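Local coordinates for protein cysteine desulfurase (Stenotrophomonas maltophilia, PDB 6WCI) that probably removes sulfur from L-cysteine, with pyridoxal 5'-phosphate as cofactor, to leave L-alanine and hand the sulfur to a carrier, at residues Asp88-Ala93 / Ala301-Leu306; Ile138-His143 / Ile161-Ile166; Met266-Gly271 / Pro290-Ala295; Val376-Gly381 / Ala396-Ser401. All coordinates share one frame; numbering follows the deposited sequence.

Overall arrangement
The chain pairs a seven-stranded mixed sheet, which holds contact 2 on its 160-164 edge, with a six-stranded mixed sheet, which holds contact 4 in its interior. Contact 1 joins helices 81-101 and 300-316, and contact 3 joins two loops that flank strand 285-286. Contact 1 spans the longest sequence interval, and contacts 2 and 3 fall in turn within it; contact 4 follows near the C-terminus. Contacts 1 and 3 touch through E91 and H291, their centres 19 Å apart. Contacts 2 and 4 approach to about 7 Å between nearest atoms, whereas the centres of contacts 3 and 4 lie 37 Å apart. All four have the second subunit within reach.

Contact 1: Asp88-Ala93 / Ala301-Leu306; sequences DAYEGA and AGFIGL
A89 is the first residue of helix 81-101 here to meet helix 300-316: its CB sits 3.6 Å from I304 CD1, the tip of the isoleucine's longer branch. That branch reaches across because I304 CG1 lies anti to its carbonyl carbon (chi1 -72°) and the chain then runs on extended, which also lays CG1 along the A89 methyl. Y71 touches both A89 and I304, and F67 of helix 58-70 also packs on I304.

One residue on, Y90 and I304 have the nearest pair of CA atoms, 5.5 Å apart. The Y90 ring, set by a CG anti to the backbone N (chi1 172°), runs alongside F303 with both side chains pointing the same way. The meeting is ring edge against methylene: Y90 CE1 lies 3.9 Å from F303 CB, which is near the plane of the tyrosine ring, and CD1 is equally close. Both aromatic side chains also pack on L110 of strand 108-111.

A turn later, A93 turns its methyl toward the partner backbone, and CB comes to 3.1 Å from F303 O, a tight approach for a carbon and a carbonyl oxygen. The same CB is 4.3 Å from I304 CA.

The segment axes pass 8.1 Å apart at 53°, a separation that fits the small alanine side chains at A89 and A93. No hydrogen bond spans the two segments, and the chemistry is therefore that of a buried, mainly apolar helix crossing, held by methyl, methylene and ring-edge packing, with the A93 methyl set against a backbone carbonyl.

Contact 2: Ile138-His143 / Ile161-Ile166; sequences ITRMEH and IRVAEI
I138 and V163 pair as parallel strand neighbours, and the tightly knit part of the contact is the backbone around them. I138 N donates to R162 O (3.0 Å), A164 N returns a bond to I138 O (2.9 Å), and R140 N reaches A164 O (2.8 Å) just past the strand end. Beside them the buried I138 packs its CD1 3.6 Å from I161 CG2, and F281 of the second subunit lies against both isoleucines. M141 CE meets I166 CG2 at 3.5 Å, both residues buried, where the chains leave the sheet. T139 OG1 accepts from M141 N, an ST turn.

By contrast, R140 and E165 are partly exposed and meet through charge. R140, its chain bent at chi2 and chi3, grips E165 side-on: NE bonds OE1 and NH2 bonds OE2, each at 3.1 Å and each on a syn lone pair. The guanidinium and carboxylate planes are 28° apart, and the NH2 bond is nearly straight at 175°. R140 NH1 has P387 O as a further partner. Even here F281 of the second subunit packs on R140 and V163.

Strand 135-139, helix 148-157 and strand 160-164 form a beta-alpha-beta unit, whose parallel strand pair closes one edge of the seven-stranded sheet characteristic of fold-type I PLP enzymes.

Contact 3: Met266-Gly271 / Pro290-Ala295; sequences MPPFLG and PHKFEA
K292 supplies the direct hydrogen bond between the two loops: NZ donates to M266 O over 2.8 Å, with a C=O...N angle of 161°. The lysine gets there fully stretched, CG anti to the backbone N (chi1 -180°) and every later torsion anti. L263 O is a second acceptor for NZ, which thus gathers carbonyls at the end of helix 260-265.

Two waters supply the indirect polar links. Water 1 accepts from F269 N and donates to both L270 O and K292 O, the latter over 2.7 Å; water 2 accepts from L270 N and donates to F293 O, a longer bond of 3.2 Å.

Apolar packing joins F293 CZ to M266 CB at 3.8 Å and, further on, L270 CB to A295 CB at 3.8 Å. K292 CG lies 4.0 Å above the centre of one face of the F293 ring. Separately, a carbonyl oxygen, P267 O, sits at the edge of that ring near its plane, 3.4 Å from F293 CE1.

Across the dimer interface, Y123 OH of the second subunit hydrogen-bonds F269 O. Within the chain, L120 of helix 114-126 packs on F269 and F293, and V109 of strand 108-111 also touches F293.

Contact 4: Val376-Gly381 / Ala396-Ser401; sequences VAVRSG and ATCRAS
R379 and R399 form an antiparallel hydrogen-bonded pair, followed by S380 with C398 as a non-hydrogen-bonded pair and G381 with T397 as another hydrogen-bonded one; the strand axes run at 152° and 4.8 Å apart. R399 N donates to R379 O at 2.9 Å, while the return bond from R379 N to R399 O is weak. At the far end G381 and T397 exchange two bonds of 3.1 Å, G381 N to T397 O and T397 N to G381 O. The backbone angles of G381 would press a side chain against the preceding carbonyl.

On the face of S380 and C398, the thiol SG, anti to its own backbone N (chi1 -165°), reaches V378 CG2 at 3.5 Å. S380 OG bonds to A364 O. V378 CB also lies 3.3 Å from R399 O. On the other face the end of R379 leads away, while its CB lies oblique to the R399 guanidinium, 4.1 Å from R399 NH2. R399 NH1 is held by N195 O. T397 OG1 bonds to NE2 of H383, the residue before the S-hydroxylated C384 in sequence.

Strand 397-401 is flanked by 376-381 and 354-359, both antiparallel to it, which makes this an inner antiparallel pairing of the smaller, six-stranded mixed sheet.

Contact 1: Asp88-Ala93 / Ala301-Leu306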
loop_
_atom_site.group_PDB
_atom_site.type_symbol
_atom_site.label_atom_id
_atom_site.label_comp_id
_atom_site.label_asym_id
_atom_site.label_seq_id
_atom_site.Cartn_x
_atom_site.Cartn_y
_atom_site.Cartn_z
ATOM N N ASP B 88 -1.765 -6.319 18.111
ATOM C CA ASP B 88 -1.813 -7.776 18.229
ATOM C C ASP B 88 -2.415 -8.410 16.981
ATOM O O ASP B 88 -1.936 -9.448 16.510
ATOM C CB ASP B 88 -2.602 -8.179 19.473
ATOM C CG ASP B 88 -1.922 -7.736 20.755
ATOM O OD1 ASP B 88 -0.776 -7.237 20.682
ATOM O OD2 ASP B 88 -2.527 -7.883 21.834
ATOM N N ALA B 89 -3.459 -7.797 16.426
ATOM C CA ALA B 89 -4.067 -8.337 15.214
ATOM C C ALA B 89 -3.117 -8.232 14.027
ATOM O O ALA B 89 -3.010 -9.163 13.215
ATOM C CB ALA B 89 -5.377 -7.600 14.930
ATOM N N TYR B 90 -2.405 -7.112 13.920
ATOM C CA TYR B 90 -1.546 -6.881 12.766
ATOM C C TYR B 90 -0.325 -7.789 12.801
ATOM O O TYR B 90 -0.019 -8.478 11.819
ATOM C CB TYR B 90 -1.141 -5.409 12.727
ATOM C CG TYR B 90 -0.093 -5.065 11.695
ATOM C CD1 TYR B 90 -0.396 -5.053 10.335
ATOM C CD2 TYR B 90 1.194 -4.711 12.086
ATOM C CE1 TYR B 90 0.580 -4.731 9.384
ATOM C CE2 TYR B 90 2.162 -4.381 11.154
ATOM C CZ TYR B 90 1.854 -4.385 9.808
ATOM O OH TYR B 90 2.837 -4.046 8.894
ATOM N N GLU B 91 0.391 -7.807 13.925
ATOM C CA GLU B 91 1.503 -8.735 14.041
ATOM C C GLU B 91 1.017 -10.175 14.072
ATOM O O GLU B 91 1.743 -11.071 13.640
ATOM C CB GLU B 91 2.342 -8.416 15.277
ATOM C CG GLU B 91 3.140 -7.112 15.163
ATOM C CD GLU B 91 4.166 -7.118 14.014
ATOM O OE1 GLU B 91 4.593 -8.210 13.577
ATOM O OE2 GLU B 91 4.545 -6.014 13.549
ATOM N N GLY B 92 -0.194 -10.420 14.580
ATOM C CA GLY B 92 -0.764 -11.757 14.475
ATOM C C GLY B 92 -0.924 -12.200 13.032
ATOM O O GLY B 92 -0.730 -13.372 12.703
ATOM N N ALA B 93 -1.257 -11.258 12.147
ATOM C CA ALA B 93 -1.443 -11.585 10.740
ATOM C C ALA B 93 -0.122 -11.943 10.081
ATOM O O ALA B 93 -0.074 -12.817 9.211
ATOM C CB ALA B 93 -2.093 -10.411 10.014
ATOM N N ALA B 301 -5.703 -2.576 8.093
ATOM C CA ALA B 301 -6.935 -3.315 7.842
ATOM C C ALA B 301 -6.698 -4.403 6.813
ATOM O O ALA B 301 -7.104 -5.555 7.005
ATOM C CB ALA B 301 -8.032 -2.365 7.374
ATOM N N GLY B 302 -6.025 -4.050 5.721
ATOM C CA GLY B 302 -5.738 -5.030 4.690
ATOM C C GLY B 302 -4.967 -6.226 5.217
ATOM O O GLY B 302 -5.282 -7.371 4.889
ATOM N N PHE B 303 -3.950 -5.984 6.050
ATOM C CA PHE B 303 -3.164 -7.116 6.531
ATOM C C PHE B 303 -3.886 -7.926 7.603
ATOM O O PHE B 303 -3.690 -9.146 7.679
ATOM C CB PHE B 303 -1.789 -6.641 7.001
ATOM C CG PHE B 303 -0.834 -6.491 5.866
ATOM C CD1 PHE B 303 -0.287 -7.617 5.269
ATOM C CD2 PHE B 303 -0.561 -5.246 5.325
ATOM C CE1 PHE B 303 0.554 -7.505 4.179
ATOM C CE2 PHE B 303 0.268 -5.135 4.235
ATOM C CZ PHE B 303 0.837 -6.266 3.670
ATOM N N ILE B 304 -4.728 -7.300 8.419
ATOM C CA ILE B 304 -5.585 -8.089 9.301
ATOM C C ILE B 304 -6.465 -9.035 8.487
ATOM O O ILE B 304 -6.620 -10.214 8.831
ATOM C CB ILE B 304 -6.425 -7.168 10.194
ATOM C CG1 ILE B 304 -5.530 -6.513 11.244
ATOM C CG2 ILE B 304 -7.576 -7.943 10.863
ATOM C CD1 ILE B 304 -6.304 -5.558 12.109
ATOM N N GLY B 305 -7.034 -8.543 7.387
ATOM C CA GLY B 305 -7.812 -9.413 6.519
ATOM C C GLY B 305 -6.962 -10.463 5.822
ATOM O O GLY B 305 -7.412 -11.591 5.609
ATOM N N LEU B 306 -5.726 -10.110 5.449
ATOM C CA LEU B 306 -4.863 -11.087 4.786
ATOM C C LEU B 306 -4.502 -12.218 5.736
ATOM O O LEU B 306 -4.448 -13.385 5.330
ATOM C CB LEU B 306 -3.597 -10.422 4.225
ATOM C CG LEU B 306 -2.668 -11.403 3.467
ATOM C CD1 LEU B 306 -3.408 -12.053 2.274
ATOM C CD2 LEU B 306 -1.332 -10.798 3.008
#

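Contact 2: Ile138-His143 / Ile161-Ile166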
loop_
_atom_site.group_PDB
_atom_site.type_symbol
_atom_site.label_atom_id
_atom_site.label_comp_id
_atom_site.label_asym_id
_atom_site.label_seq_id
_atom_site.Cartn_x
_atom_site.Cartn_y
_atom_site.Cartn_z
ATOM N N ILE B 138 16.246 -13.417 -16.882
ATOM C CA ILE B 138 14.801 -13.320 -16.679
ATOM C C ILE B 138 14.130 -14.290 -17.635
ATOM O O ILE B 138 14.470 -14.308 -18.822
ATOM C CB ILE B 138 14.281 -11.893 -16.949
ATOM C CG1 ILE B 138 15.141 -10.847 -16.215
ATOM C CG2 ILE B 138 12.786 -11.784 -16.622
ATOM C CD1 ILE B 138 14.743 -9.418 -16.526
ATOM N N THR B 139 13.163 -15.070 -17.147
ATOM C CA THR B 139 12.538 -16.053 -18.035
ATOM C C THR B 139 11.541 -15.387 -18.977
ATOM O O THR B 139 10.952 -14.347 -18.668
ATOM C CB THR B 139 11.815 -17.162 -17.265
ATOM O OG1 THR B 139 10.432 -16.817 -17.110
ATOM C CG2 THR B 139 12.437 -17.391 -15.912
ATOM N N ARG B 140 11.356 -16.022 -20.137
ATOM C CA ARG B 140 10.418 -15.566 -21.156
ATOM C C ARG B 140 8.985 -15.432 -20.640
ATOM O O ARG B 140 8.206 -14.657 -21.207
ATOM C CB ARG B 140 10.470 -16.552 -22.334
ATOM C CG ARG B 140 9.450 -16.338 -23.429
ATOM C CD ARG B 140 9.635 -14.996 -24.103
ATOM N NE ARG B 140 10.945 -14.873 -24.733
ATOM C CZ ARG B 140 11.293 -13.858 -25.511
ATOM N NH1 ARG B 140 10.419 -12.886 -25.757
ATOM N NH2 ARG B 140 12.509 -13.808 -26.036
ATOM N N MET B 141 8.621 -16.148 -19.576
ATOM C CA MET B 141 7.236 -16.221 -19.130
ATOM C C MET B 141 6.947 -15.329 -17.933
ATOM O O MET B 141 5.843 -15.400 -17.383
ATOM C CB MET B 141 6.864 -17.668 -18.795
ATOM C CG MET B 141 7.476 -18.185 -17.504
ATOM S SD MET B 141 6.881 -19.838 -17.065
ATOM C CE MET B 141 7.357 -20.800 -18.506
ATOM N N GLU B 142 7.908 -14.496 -17.520
ATOM C CA GLU B 142 7.729 -13.642 -16.352
ATOM C C GLU B 142 6.635 -12.609 -16.579
ATOM O O GLU B 142 6.389 -12.159 -17.701
ATOM C CB GLU B 142 9.029 -12.910 -15.996
ATOM C CG GLU B 142 10.126 -13.841 -15.511
ATOM C CD GLU B 142 9.614 -14.803 -14.452
ATOM O OE1 GLU B 142 9.182 -14.332 -13.371
ATOM O OE2 GLU B 142 9.622 -16.025 -14.713
ATOM N N HIS B 143 5.981 -12.236 -15.487
ATOM C CA HIS B 143 5.037 -11.139 -15.485
ATOM C C HIS B 143 5.826 -9.834 -15.438
ATOM O O HIS B 143 6.969 -9.805 -14.973
ATOM C CB HIS B 143 4.102 -11.317 -14.282
ATOM C CG HIS B 143 3.057 -10.259 -14.115
ATOM N ND1 HIS B 143 3.307 -9.069 -13.469
ATOM C CD2 HIS B 143 1.729 -10.261 -14.400
ATOM C CE1 HIS B 143 2.195 -8.356 -13.412
ATOM N NE2 HIS B 143 1.221 -9.060 -13.966
ATOM N N ILE B 161 20.392 -7.583 -19.525
ATOM C CA ILE B 161 19.339 -8.564 -19.294
ATOM C C ILE B 161 19.432 -9.640 -20.366
ATOM O O ILE B 161 19.526 -9.330 -21.560
ATOM C CB ILE B 161 17.957 -7.895 -19.298
ATOM C CG1 ILE B 161 17.793 -7.015 -18.049
ATOM C CG2 ILE B 161 16.858 -8.943 -19.386
ATOM C CD1 ILE B 161 16.425 -6.425 -17.919
ATOM N N ARG B 162 19.401 -10.900 -19.942
ATOM C CA ARG B 162 19.411 -12.047 -20.841
ATOM C C ARG B 162 18.170 -12.883 -20.564
ATOM O O ARG B 162 17.715 -12.967 -19.422
ATOM C CB ARG B 162 20.695 -12.869 -20.641
ATOM C CG ARG B 162 20.818 -14.123 -21.480
ATOM C CD ARG B 162 22.052 -14.899 -21.062
ATOM N NE ARG B 162 23.277 -14.126 -21.257
ATOM C CZ ARG B 162 24.455 -14.460 -20.738
ATOM N NH1 ARG B 162 24.548 -15.550 -19.985
ATOM N NH2 ARG B 162 25.535 -13.708 -20.962
ATOM N N VAL B 163 17.602 -13.488 -21.608
ATOM C CA VAL B 163 16.298 -14.152 -21.506
ATOM C C VAL B 163 16.486 -15.658 -21.411
ATOM O O VAL B 163 17.246 -16.249 -22.184
ATOM C CB VAL B 163 15.385 -13.800 -22.695
ATOM C CG1 VAL B 163 14.018 -14.492 -22.534
ATOM C CG2 VAL B 163 15.189 -12.303 -22.797
ATOM N N ALA B 164 15.787 -16.284 -20.466
ATOM C CA ALA B 164 15.723 -17.738 -20.374
ATOM C C ALA B 164 14.492 -18.235 -21.133
ATOM O O ALA B 164 13.361 -17.888 -20.779
ATOM C CB ALA B 164 15.689 -18.175 -18.909
ATOM N N GLU B 165 14.708 -19.052 -22.168
ATOM C CA GLU B 165 13.636 -19.342 -23.109
ATOM C C GLU B 165 12.722 -20.456 -22.605
ATOM O O GLU B 165 13.028 -21.190 -21.663
ATOM C CB GLU B 165 14.197 -19.733 -24.487
ATOM C CG GLU B 165 14.760 -18.579 -25.327
ATOM C CD GLU B 165 13.879 -17.316 -25.322
ATOM O OE1 GLU B 165 12.642 -17.412 -25.140
ATOM O OE2 GLU B 165 14.440 -16.211 -25.505
ATOM N N ILE B 166 11.578 -20.580 -23.270
ATOM C CA ILE B 166 10.609 -21.622 -22.980
ATOM C C ILE B 166 10.454 -22.477 -24.231
ATOM O O ILE B 166 10.812 -22.067 -25.335
ATOM C CB ILE B 166 9.249 -21.041 -22.533
ATOM C CG1 ILE B 166 8.615 -20.226 -23.659
ATOM C CG2 ILE B 166 9.425 -20.152 -21.289
ATOM C CD1 ILE B 166 7.094 -20.155 -23.580
#

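Contact 3: Met266-Gly271 / Pro290-Ala295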
loop_
_atom_site.group_PDB
_atom_site.type_symbol
_atom_site.label_atom_id
_atom_site.label_comp_id
_atom_site.label_asym_id
_atom_site.label_seq_id
_atom_site.Cartn_x
_atom_site.Cartn_y
_atom_site.Cartn_z
ATOM N N MET B 266 21.076 -5.653 3.217
ATOM C CA MET B 266 20.455 -4.701 2.304
ATOM C C MET B 266 20.228 -3.355 2.991
ATOM O O MET B 266 19.757 -3.311 4.133
ATOM C CB MET B 266 19.110 -5.231 1.812
ATOM C CG MET B 266 19.204 -6.322 0.733
ATOM S SD MET B 266 17.655 -7.248 0.554
ATOM C CE MET B 266 16.475 -5.976 0.154
ATOM N N PRO B 267 20.493 -2.245 2.306
ATOM C CA PRO B 267 20.178 -0.925 2.874
ATOM C C PRO B 267 18.681 -0.676 2.855
ATOM O O PRO B 267 17.947 -1.295 2.070
ATOM C CB PRO B 267 20.910 0.042 1.935
ATOM C CG PRO B 267 20.925 -0.693 0.626
ATOM C CD PRO B 267 21.146 -2.133 0.991
ATOM N N PRO B 268 18.182 0.206 3.718
ATOM C CA PRO B 268 16.748 0.506 3.696
ATOM C C PRO B 268 16.331 1.061 2.347
ATOM O O PRO B 268 17.139 1.622 1.600
ATOM C CB PRO B 268 16.573 1.542 4.812
ATOM C CG PRO B 268 17.938 1.981 5.211
ATOM C CD PRO B 268 18.893 0.901 4.804
ATOM N N PHE B 269 15.054 0.859 2.026
ATOM C CA PHE B 269 14.483 1.347 0.778
ATOM C C PHE B 269 13.660 2.600 1.062
ATOM O O PHE B 269 14.149 3.718 0.893
ATOM C CB PHE B 269 13.629 0.253 0.112
ATOM C CG PHE B 269 13.063 0.652 -1.217
ATOM C CD1 PHE B 269 13.723 1.572 -2.013
ATOM C CD2 PHE B 269 11.866 0.126 -1.661
ATOM C CE1 PHE B 269 13.199 1.956 -3.228
ATOM C CE2 PHE B 269 11.335 0.504 -2.879
ATOM C CZ PHE B 269 12.007 1.418 -3.665
ATOM N N LEU B 270 12.415 2.445 1.493
ATOM C CA LEU B 270 11.646 3.612 1.907
ATOM C C LEU B 270 12.077 4.044 3.303
ATOM O O LEU B 270 12.306 3.211 4.187
ATOM C CB LEU B 270 10.145 3.329 1.877
ATOM C CG LEU B 270 9.387 3.604 0.561
ATOM C CD1 LEU B 270 10.079 3.004 -0.625
ATOM C CD2 LEU B 270 7.936 3.130 0.617
ATOM N N GLY B 271 12.196 5.354 3.490
ATOM C CA GLY B 271 12.536 5.937 4.777
ATOM C C GLY B 271 11.337 6.618 5.412
ATOM O O GLY B 271 10.474 7.161 4.719
ATOM N N PRO B 290 12.009 -7.270 10.216
ATOM C CA PRO B 290 11.453 -6.782 8.947
ATOM C C PRO B 290 11.047 -5.299 8.934
ATOM O O PRO B 290 10.881 -4.743 7.847
ATOM C CB PRO B 290 10.214 -7.665 8.759
ATOM C CG PRO B 290 9.733 -7.918 10.167
ATOM C CD PRO B 290 11.018 -8.035 11.000
ATOM N N HIS B 291 10.853 -4.686 10.109
ATOM C CA HIS B 291 10.349 -3.310 10.160
ATOM C C HIS B 291 11.287 -2.324 9.477
ATOM O O HIS B 291 10.831 -1.270 9.021
ATOM C CB HIS B 291 10.112 -2.887 11.607
ATOM C CG HIS B 291 8.994 -3.631 12.260
ATOM N ND1 HIS B 291 9.203 -4.710 13.090
ATOM C CD2 HIS B 291 7.653 -3.473 12.174
ATOM C CE1 HIS B 291 8.037 -5.176 13.501
ATOM N NE2 HIS B 291 7.082 -4.444 12.959
ATOM N N LYS B 292 12.577 -2.652 9.401
ATOM C CA LYS B 292 13.558 -1.947 8.587
ATOM C C LYS B 292 13.024 -1.596 7.201
ATOM O O LYS B 292 13.376 -0.551 6.642
ATOM C CB LYS B 292 14.817 -2.819 8.475
ATOM C CG LYS B 292 15.967 -2.253 7.663
ATOM C CD LYS B 292 17.116 -3.258 7.651
ATOM C CE LYS B 292 18.278 -2.797 6.793
ATOM N NZ LYS B 292 19.372 -3.791 6.846
ATOM N N PHE B 293 12.172 -2.461 6.639
ATOM C CA PHE B 293 11.681 -2.308 5.276
ATOM C C PHE B 293 10.194 -1.963 5.215
ATOM O O PHE B 293 9.614 -1.980 4.126
ATOM C CB PHE B 293 11.981 -3.574 4.449
ATOM C CG PHE B 293 13.455 -3.876 4.325
ATOM C CD1 PHE B 293 14.271 -3.104 3.501
ATOM C CD2 PHE B 293 14.030 -4.907 5.053
ATOM C CE1 PHE B 293 15.651 -3.369 3.397
ATOM C CE2 PHE B 293 15.397 -5.189 4.956
ATOM C CZ PHE B 293 16.215 -4.409 4.125
ATOM N N GLU B 294 9.579 -1.602 6.348
ATOM C CA GLU B 294 8.166 -1.221 6.437
ATOM C C GLU B 294 8.091 0.200 7.000
ATOM O O GLU B 294 8.006 0.394 8.216
ATOM C CB GLU B 294 7.377 -2.228 7.314
ATOM C CG GLU B 294 7.338 -3.662 6.736
ATOM C CD GLU B 294 7.086 -4.732 7.794
ATOM O OE1 GLU B 294 6.905 -4.372 8.980
ATOM O OE2 GLU B 294 7.081 -5.938 7.444
ATOM N N ALA B 295 8.116 1.193 6.115
ATOM C CA ALA B 295 8.154 2.594 6.525
ATOM C C ALA B 295 6.738 3.150 6.640
ATOM O O ALA B 295 5.900 2.906 5.767
ATOM C CB ALA B 295 8.975 3.424 5.532
HETATM O O HOH W 1 13.175 0.626 4.179
HETATM O O HOH W 2 10.978 0.010 2.012
#

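Contact 4: Val376-Gly381 / Ala396-Ser401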
loop_
_atom_site.group_PDB
_atom_site.type_symbol
_atom_site.label_atom_id
_atom_site.label_comp_id
_atom_site.label_asym_id
_atom_site.label_seq_id
_atom_site.Cartn_x
_atom_site.Cartn_y
_atom_site.Cartn_z
ATOM N N VAL B 376 -20.374 -14.668 -17.986
ATOM C CA VAL B 376 -19.065 -15.278 -17.792
ATOM C C VAL B 376 -18.011 -14.183 -17.769
ATOM O O VAL B 376 -17.914 -13.380 -18.702
ATOM C CB VAL B 376 -18.757 -16.302 -18.897
ATOM C CG1 VAL B 376 -17.351 -16.847 -18.702
ATOM C CG2 VAL B 376 -19.770 -17.428 -18.895
ATOM N N ALA B 377 -17.216 -14.153 -16.711
ATOM C CA ALA B 377 -16.128 -13.192 -16.590
ATOM C C ALA B 377 -14.813 -13.900 -16.900
ATOM O O ALA B 377 -14.382 -14.786 -16.158
ATOM C CB ALA B 377 -16.102 -12.565 -15.199
ATOM N N VAL B 378 -14.194 -13.528 -18.012
ATOM C CA VAL B 378 -12.828 -13.914 -18.326
ATOM C C VAL B 378 -12.077 -12.660 -18.747
ATOM O O VAL B 378 -12.642 -11.571 -18.831
ATOM C CB VAL B 378 -12.749 -14.998 -19.426
ATOM C CG1 VAL B 378 -13.511 -16.243 -19.015
ATOM C CG2 VAL B 378 -13.275 -14.460 -20.742
ATOM N N ARG B 379 -10.794 -12.826 -19.026
ATOM C CA ARG B 379 -9.937 -11.718 -19.406
ATOM C C ARG B 379 -9.264 -12.053 -20.724
ATOM O O ARG B 379 -8.683 -13.135 -20.868
ATOM C CB ARG B 379 -8.890 -11.458 -18.331
ATOM C CG ARG B 379 -7.908 -10.348 -18.656
ATOM C CD ARG B 379 -8.632 -9.038 -18.904
ATOM N NE ARG B 379 -7.741 -7.886 -18.798
ATOM C CZ ARG B 379 -7.983 -6.712 -19.372
ATOM N NH1 ARG B 379 -9.086 -6.545 -20.096
ATOM N NH2 ARG B 379 -7.123 -5.712 -19.231
ATOM N N SER B 380 -9.319 -11.130 -21.675
ATOM C CA SER B 380 -8.579 -11.275 -22.919
ATOM C C SER B 380 -7.575 -10.142 -23.060
ATOM O O SER B 380 -7.857 -9.000 -22.687
ATOM C CB SER B 380 -9.514 -11.305 -24.118
ATOM O OG SER B 380 -10.364 -12.436 -24.047
ATOM N N GLY B 381 -6.408 -10.463 -23.590
ATOM C CA GLY B 381 -5.393 -9.467 -23.842
ATOM C C GLY B 381 -4.008 -10.084 -23.713
ATOM O O GLY B 381 -3.805 -11.245 -24.080
ATOM N N ALA B 396 -3.026 -11.645 -28.537
ATOM C CA ALA B 396 -3.862 -11.749 -27.352
ATOM C C ALA B 396 -4.270 -13.202 -27.176
ATOM O O ALA B 396 -4.121 -14.021 -28.086
ATOM C CB ALA B 396 -5.101 -10.852 -27.453
ATOM N N THR B 397 -4.767 -13.513 -25.983
ATOM C CA THR B 397 -5.402 -14.790 -25.705
ATOM C C THR B 397 -6.619 -14.532 -24.836
ATOM O O THR B 397 -6.757 -13.471 -24.222
ATOM C CB THR B 397 -4.476 -15.781 -24.979
ATOM O OG1 THR B 397 -4.190 -15.293 -23.661
ATOM C CG2 THR B 397 -3.175 -15.993 -25.747
ATOM N N CYS B 398 -7.508 -15.514 -24.793
ATOM C CA CYS B 398 -8.609 -15.513 -23.845
ATOM C C CYS B 398 -8.226 -16.420 -22.686
ATOM O O CYS B 398 -7.748 -17.536 -22.901
ATOM C CB CYS B 398 -9.907 -15.982 -24.496
ATOM S SG CYS B 398 -11.367 -15.600 -23.504
ATOM N N ARG B 399 -8.400 -15.932 -21.462
ATOM C CA ARG B 399 -7.883 -16.641 -20.302
ATOM C C ARG B 399 -9.005 -16.909 -19.323
ATOM O O ARG B 399 -9.614 -15.972 -18.795
ATOM C CB ARG B 399 -6.762 -15.864 -19.620
ATOM C CG ARG B 399 -6.109 -16.654 -18.503
ATOM C CD ARG B 399 -5.166 -15.785 -17.673
ATOM N NE ARG B 399 -5.879 -14.686 -17.024
ATOM C CZ ARG B 399 -5.294 -13.748 -16.283
ATOM N NH1 ARG B 399 -3.984 -13.782 -16.091
ATOM N NH2 ARG B 399 -6.017 -12.781 -15.729
ATOM N N ALA B 400 -9.267 -18.186 -19.080
ATOM C CA ALA B 400 -10.140 -18.616 -18.002
ATOM C C ALA B 400 -9.259 -19.150 -16.886
ATOM O O ALA B 400 -8.353 -19.948 -17.138
ATOM C CB ALA B 400 -11.123 -19.686 -18.474
ATOM N N SER B 401 -9.488 -18.675 -15.666
ATOM C CA SER B 401 -8.672 -19.075 -14.530
ATOM C C SER B 401 -9.591 -19.452 -13.383
ATOM O O SER B 401 -10.350 -18.614 -12.882
ATOM C CB SER B 401 -7.689 -17.968 -14.130
ATOM O OG SER B 401 -8.251 -16.676 -14.288
#